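Local coordinates for protein 4-methyl-5(B-hydroxyethyl)-thiazole monophosphate biosynthesis enzyme (Vibrio cholerae O1 biovar El Tor, PDB 3OT1) that is of unknown function but belongs to the DJ-1/PfpI family and may act in thiazole monophosphate biosynthesis, at residues M41-V44 with Q49-G52; Q62-C67 with L94-A99. All coordinates share one frame; numbering follows the deposited sequence.

Contact 1. Residues M41-V44 with Q49-G52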
HETATM    1  N   MSE A  41      13.458   4.494   6.748  1.00  6.64           N
HETATM    2  CA  MSE A  41      12.411   4.127   7.687  0.70  7.43           C
HETATM    3  C   MSE A  41      13.138   4.053   9.025  1.00  7.11           C
HETATM    4  O   MSE A  41      14.193   3.418   9.133  1.00  7.70           O
HETATM    5  CB  MSE A  41      11.822   2.770   7.332  0.70  8.29           C
HETATM    6  CG  MSE A  41      11.181   2.726   5.951  0.70  9.95           C
HETATM    7 SE   MSE A  41      10.468   0.978   5.505  0.70 12.71          SE
HETATM    8  CE  MSE A  41       9.155   0.941   6.880  0.70  7.89           C
ATOM      9  N   ALA A  42      12.586   4.715  10.035  1.00  6.41           N
ATOM     10  CA  ALA A  42      13.202   4.804  11.349  1.00  7.19           C
ATOM     11  C   ALA A  42      12.179   4.479  12.417  1.00  6.77           C
ATOM     12  O   ALA A  42      11.089   5.010  12.401  1.00  7.31           O
ATOM     13  CB  ALA A  42      13.793   6.205  11.566  1.00  8.13           C
ATOM     14  N   ALA A  43      12.525   3.572  13.318  1.00  6.65           N
ATOM     15  CA  ALA A  43      11.579   3.067  14.309  1.00  7.48           C
ATOM     16  C   ALA A  43      11.540   3.885  15.581  1.00  7.86           C
ATOM     17  O   ALA A  43      12.580   4.150  16.176  1.00  9.84           O
ATOM     18  CB  ALA A  43      11.922   1.632  14.662  1.00  8.85           C
ATOM     19  N   VAL A  44      10.330   4.175  16.043  1.00  7.88           N
ATOM     20  CA  VAL A  44      10.082   4.619  17.396  1.00  9.30           C
ATOM     21  C   VAL A  44      10.313   3.462  18.359  1.00 10.23           C
ATOM     22  O   VAL A  44       9.804   2.351  18.158  1.00 10.02           O
ATOM     23  CB  VAL A  44       8.639   5.088  17.542  1.00  9.60           C
ATOM     24  CG1 VAL A  44       8.299   5.421  19.012  1.00 11.46           C
ATOM     25  CG2 VAL A  44       8.387   6.286  16.662  1.00 12.04           C
ATOM     26  N   GLN A  49      12.467  -3.455  14.267  1.00  7.54           N
ATOM     27  CA  GLN A  49      11.232  -3.949  13.679  1.00  8.37           C
ATOM     28  C   GLN A  49      10.067  -3.617  14.588  1.00  8.29           C
ATOM     29  O   GLN A  49      10.135  -3.746  15.824  1.00 10.13           O
ATOM     30  CB  GLN A  49      11.296  -5.438  13.439  1.00  9.26           C
ATOM     31  CG  GLN A  49      11.279  -6.289  14.666  1.00 11.03           C
ATOM     32  CD  GLN A  49      11.263  -7.770  14.341  1.00 11.78           C
ATOM     33  OE1 GLN A  49      11.827  -8.214  13.331  1.00 12.02           O
ATOM     34  NE2 GLN A  49      10.617  -8.541  15.183  1.00 13.37           N
ATOM     35  N   VAL A  50       8.982  -3.182  13.976  1.00  7.18           N
ATOM     36  CA  VAL A  50       7.760  -2.858  14.678  1.00  7.38           C
ATOM     37  C   VAL A  50       6.606  -3.508  13.950  1.00  6.32           C
ATOM     38  O   VAL A  50       6.614  -3.649  12.722  1.00  7.58           O
ATOM     39  CB  VAL A  50       7.576  -1.329  14.816  1.00  7.94           C
ATOM     40  CG1 VAL A  50       8.745  -0.720  15.623  1.00 10.62           C
ATOM     41  CG2 VAL A  50       7.397  -0.653  13.456  1.00  9.06           C
ATOM     42  N   GLN A  51       5.580  -3.885  14.685  1.00  6.25           N
ATOM     43  CA  GLN A  51       4.449  -4.565  14.079  1.00  6.41           C
ATOM     44  C   GLN A  51       3.385  -3.547  13.708  1.00  5.48           C
ATOM     45  O   GLN A  51       2.929  -2.765  14.548  1.00  6.31           O
ATOM     46  CB  GLN A  51       3.893  -5.625  15.010  1.00  7.61           C
ATOM     47  CG  GLN A  51       2.967  -6.555  14.294  1.00  9.49           C
ATOM     48  CD  GLN A  51       2.698  -7.848  15.016  1.00 12.90           C
ATOM     49  OE1 GLN A  51       2.697  -7.918  16.256  1.00 14.32           O
ATOM     50  NE2 GLN A  51       2.456  -8.901  14.234  1.00 12.09           N
ATOM     51  N   GLY A  52       3.019  -3.516  12.430  1.00  5.68           N
ATOM     52  CA  GLY A  52       1.980  -2.648  11.958  1.00  5.44           C
ATOM     53  C   GLY A  52       0.612  -2.991  12.519  1.00  5.30           C
ATOM     54  O   GLY A  52       0.403  -4.025  13.155  1.00  6.72           O
TER

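Contact 2. Residues Q62-C67 with L94-A99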
ATOM      1  N   GLN A  62      17.068   2.175  11.113  1.00 13.20           N
ATOM      2  CA  GLN A  62      17.677   2.834  12.244  1.00 13.98           C
ATOM      3  C   GLN A  62      16.583   3.281  13.200  1.00 13.39           C
ATOM      4  O   GLN A  62      15.373   3.230  12.908  1.00 12.11           O
ATOM      5  CB  GLN A  62      18.525   4.022  11.797  1.00 15.35           C
ATOM      6  CG  GLN A  62      17.774   5.153  11.156  1.00 15.88           C
ATOM      7  CD  GLN A  62      18.698   6.051  10.336  1.00 19.40           C
ATOM      8  OE1 GLN A  62      19.448   5.575   9.473  1.00 23.65           O
ATOM      9  NE2 GLN A  62      18.650   7.350  10.600  1.00 19.74           N
ATOM     10  N   THR A  63      17.043   3.708  14.349  1.00 14.18           N
ATOM     11  CA  THR A  63      16.165   4.141  15.401  0.50 14.64           C
ATOM     12  C   THR A  63      15.851   5.628  15.239  1.00 14.65           C
ATOM     13  O   THR A  63      16.657   6.415  14.724  1.00 14.54           O
ATOM     14  CB  THR A  63      16.808   3.866  16.766  0.50 15.60           C
ATOM     15  OG1 THR A  63      15.849   4.081  17.803  0.50 15.92           O
ATOM     16  CG2 THR A  63      18.016   4.750  16.976  0.50 16.16           C
ATOM     17  N   LEU A  64      14.670   6.028  15.673  1.00 15.41           N
ATOM     18  CA  LEU A  64      14.297   7.433  15.576  1.00 16.78           C
ATOM     19  C   LEU A  64      15.258   8.368  16.340  1.00 18.01           C
ATOM     20  O   LEU A  64      15.492   9.482  15.894  1.00 18.34           O
ATOM     21  CB  LEU A  64      12.847   7.638  16.009  1.00 17.51           C
ATOM     22  CG  LEU A  64      12.204   8.916  15.482  1.00 17.43           C
ATOM     23  CD1 LEU A  64      12.101   8.932  13.949  1.00 13.59           C
ATOM     24  CD2 LEU A  64      10.860   9.117  16.147  1.00 18.42           C
ATOM     25  N   GLU A  65      15.817   7.914  17.459  0.50 19.22           N
ATOM     26  CA  GLU A  65      16.788   8.720  18.227  0.50 20.09           C
ATOM     27  C   GLU A  65      18.096   9.018  17.467  0.50 20.05           C
ATOM     28  O   GLU A  65      18.798   9.978  17.792  0.50 21.03           O
ATOM     29  CB  GLU A  65      17.114   8.042  19.571  0.50 20.71           C
ATOM     30  CG  GLU A  65      16.217   8.438  20.748  0.50 21.90           C
ATOM     31  CD  GLU A  65      16.708   7.877  22.090  0.50 23.10           C
ATOM     32  OE1 GLU A  65      17.899   7.514  22.193  0.50 24.87           O
ATOM     33  OE2 GLU A  65      15.904   7.804  23.047  0.50 23.71           O
ATOM     34  N   ALA A  66      18.439   8.191  16.480  1.00 19.99           N
ATOM     35  CA  ALA A  66      19.616   8.437  15.624  1.00 19.81           C
ATOM     36  C   ALA A  66      19.375   9.396  14.449  1.00 19.05           C
ATOM     37  O   ALA A  66      20.276   9.605  13.613  1.00 20.99           O
ATOM     38  CB  ALA A  66      20.150   7.117  15.091  1.00 20.53           C
ATOM     39  N   CYS A  67      18.173   9.971  14.362  1.00 16.45           N
ATOM     40  CA  CYS A  67      17.838  10.796  13.231  1.00 15.27           C
ATOM     41  C   CYS A  67      18.015  12.258  13.534  1.00 15.14           C
ATOM     42  O   CYS A  67      17.633  12.715  14.601  1.00 15.42           O
ATOM     43  CB  CYS A  67      16.388  10.571  12.845  1.00 14.21           C
ATOM     44  SG  CYS A  67      16.088   8.893  12.267  1.00 14.39           S
ATOM     45  N   LEU A  94       8.246  14.196  18.312  1.00  7.72           N
ATOM     46  CA  LEU A  94       7.750  15.559  18.419  1.00  8.09           C
ATOM     47  C   LEU A  94       8.857  16.588  18.165  1.00  7.99           C
ATOM     48  O   LEU A  94       8.627  17.591  17.495  1.00  7.97           O
ATOM     49  CB  LEU A  94       7.098  15.788  19.781  1.00  8.92           C
ATOM     50  CG  LEU A  94       5.863  14.920  20.066  1.00  9.46           C
ATOM     51  CD1 LEU A  94       5.365  15.196  21.501  1.00 12.02           C
ATOM     52  CD2 LEU A  94       4.736  15.134  19.074  1.00 10.75           C
ATOM     53  N   ALA A  95      10.052  16.320  18.675  1.00  7.87           N
ATOM     54  CA  ALA A  95      11.198  17.176  18.414  1.00  8.61           C
ATOM     55  C   ALA A  95      11.562  17.217  16.930  1.00  7.99           C
ATOM     56  O   ALA A  95      11.974  18.268  16.440  1.00  8.29           O
ATOM     57  CB  ALA A  95      12.405  16.721  19.275  1.00 10.08           C
ATOM     58  N   LEU A  96      11.458  16.087  16.219  1.00  7.43           N
ATOM     59  CA  LEU A  96      11.759  16.081  14.798  1.00  7.75           C
ATOM     60  C   LEU A  96      10.758  16.926  14.040  1.00  6.28           C
ATOM     61  O   LEU A  96      11.121  17.571  13.080  1.00  6.99           O
ATOM     62  CB  LEU A  96      11.769  14.658  14.241  1.00  8.59           C
ATOM     63  CG  LEU A  96      13.045  13.909  14.541  1.00  8.99           C
ATOM     64  CD1 LEU A  96      12.836  12.437  14.307  1.00 12.47           C
ATOM     65  CD2 LEU A  96      14.232  14.397  13.698  1.00 11.46           C
ATOM     66  N   ILE A  97       9.485  16.892  14.433  1.00  6.34           N
ATOM     67  CA  ILE A  97       8.516  17.766  13.770  1.00  6.84           C
ATOM     68  C   ILE A  97       8.969  19.230  13.897  1.00  6.80           C
ATOM     69  O   ILE A  97       8.969  19.975  12.916  1.00  7.75           O
ATOM     70  CB  ILE A  97       7.099  17.584  14.322  1.00  6.58           C
ATOM     71  CG1 ILE A  97       6.567  16.174  14.000  1.00  7.39           C
ATOM     72  CG2 ILE A  97       6.171  18.680  13.799  1.00  8.40           C
ATOM     73  CD1 ILE A  97       5.328  15.823  14.793  1.00  8.23           C
ATOM     74  N   ASP A  98       9.361  19.629  15.100  1.00  6.95           N
ATOM     75  CA  ASP A  98       9.850  20.984  15.332  1.00  7.36           C
ATOM     76  C   ASP A  98      11.091  21.273  14.467  1.00  6.56           C
ATOM     77  O   ASP A  98      11.200  22.322  13.854  1.00  7.59           O
ATOM     78  CB  ASP A  98      10.236  21.177  16.790  1.00  8.20           C
ATOM     79  CG  ASP A  98       9.082  21.024  17.777  1.00 11.29           C
ATOM     80  OD1 ASP A  98       7.925  21.111  17.384  1.00 12.70           O
ATOM     81  OD2 ASP A  98       9.387  20.800  18.976  1.00 12.88           O
ATOM     82  N   ALA A  99      12.013  20.322  14.438  1.00  6.74           N
ATOM     83  CA  ALA A  99      13.280  20.535  13.725  1.00  7.35           C
ATOM     84  C   ALA A  99      13.056  20.692  12.228  1.00  7.48           C
ATOM     85  O   ALA A  99      13.613  21.604  11.615  1.00  9.43           O
ATOM     86  CB  ALA A  99      14.271  19.416  14.016  1.00  9.10           C
TER

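Contact 1. Residues M41-V44 with Q49-G52
A43 and V50 meet through a single methyl of each: the CB of A43 lies 4.1 Å from CG1 of V50, an ordinary apolar approach in which both CB atoms are directed at the opposing segment. The same CG1 of V50 also comes to 4.1 Å from the carbonyl oxygen O of V44, so one branch of the valine spans the end of strand 38-43 and the residue that follows it. V50 can do this because its CG1 is anti to its own carbonyl carbon and beside the backbone N (chi1 -61°). Its buried side chain also rests on V16 of the main sheet and on L58 of strand 57-59, which makes this the packed side. The other side is much looser. Q49 turns its CB away and is exposed, while Q51, partly exposed, passes its NE2 to the O of G55. The CA atoms of A43 and Q49, the nearest pair, are 7.1 Å apart. The antiparallel hairpin 49-51/57-59 is thus laid on one face of the main DJ-1/PfpI sheet, at strand 38-43 next to the outermost strand 62-63. It illustrates how apolar side chains, without strand pairing, can seat a hairpin, in a fit that owes little to bond direction.

Contact 2. Residues Q62-C67 with L94-A99
L64 and L96 slide past one another in opposite directions, and their branches overlap. The closest pair is CD1 of L64 with CD1 of L96, at 3.6 Å, and the same L96 CD1 methyl lies 3.8 Å from CG of L64, touching the fork of that leucine as well as one prong. The two residues reach this point differently. L96 leaves helix 91-102 with its CB directed at the partner segment, whereas L64 starts across the line of approach and brings only its end nearer, its CG being anti to the backbone N (chi1 -159°). The second branch of L96 serves another neighbour: CD2 of L96 lies 3.9 Å from the carbonyl oxygen O of C67. CD1 of L96 also stands 4.3 Å from CB of C67. The end of L96 thus rests against both L64 and C67, which the short 3-10 turn at 64-66 brings to one side. The turn is closed by backbone bonds from A66 N to T63 O and from C67 N to L64 O. C67 has a further tie: NE2 of Q62 donates to SG of C67 over 3.4 Å, with an N-H...S angle of 158° and the sulfur only 15° out of the amide plane, which probably helps to hold the thiol in place. On the sheet side of the cluster lie A42 of strand 38-43, touched by L64 and C67, and L13 of strand 11-16, on which C67 and L96 both rest. Helix 91-102 thus meets one face of the mixed sheet, beside its parallel strands and near the outer strand 62-63, while I97 faces helix 113-119 and D98 forms a salt bridge with K123.

Overall arrangement
Both contacts are buried and depend on aliphatic groups, yet they lie on opposite faces of the sheet where strands 38-43 and 62-63 run side by side. The two strands are coupled directly: A43 N to Q62 O and A43 O to L64 N are probable hydrogen bonds, each 2.9 Å long. Successive residues divide the work, A43 serving contact 1 and A42 packing its CB against SG of C67 in contact 2. Contact 1 is the smaller and the nearer to solvent in character, since its strand 49-51 carries an exposed and a partly exposed glutamine. In contact 2 all three touching residues are buried, and one leucine seats a helix of the α/β sandwich.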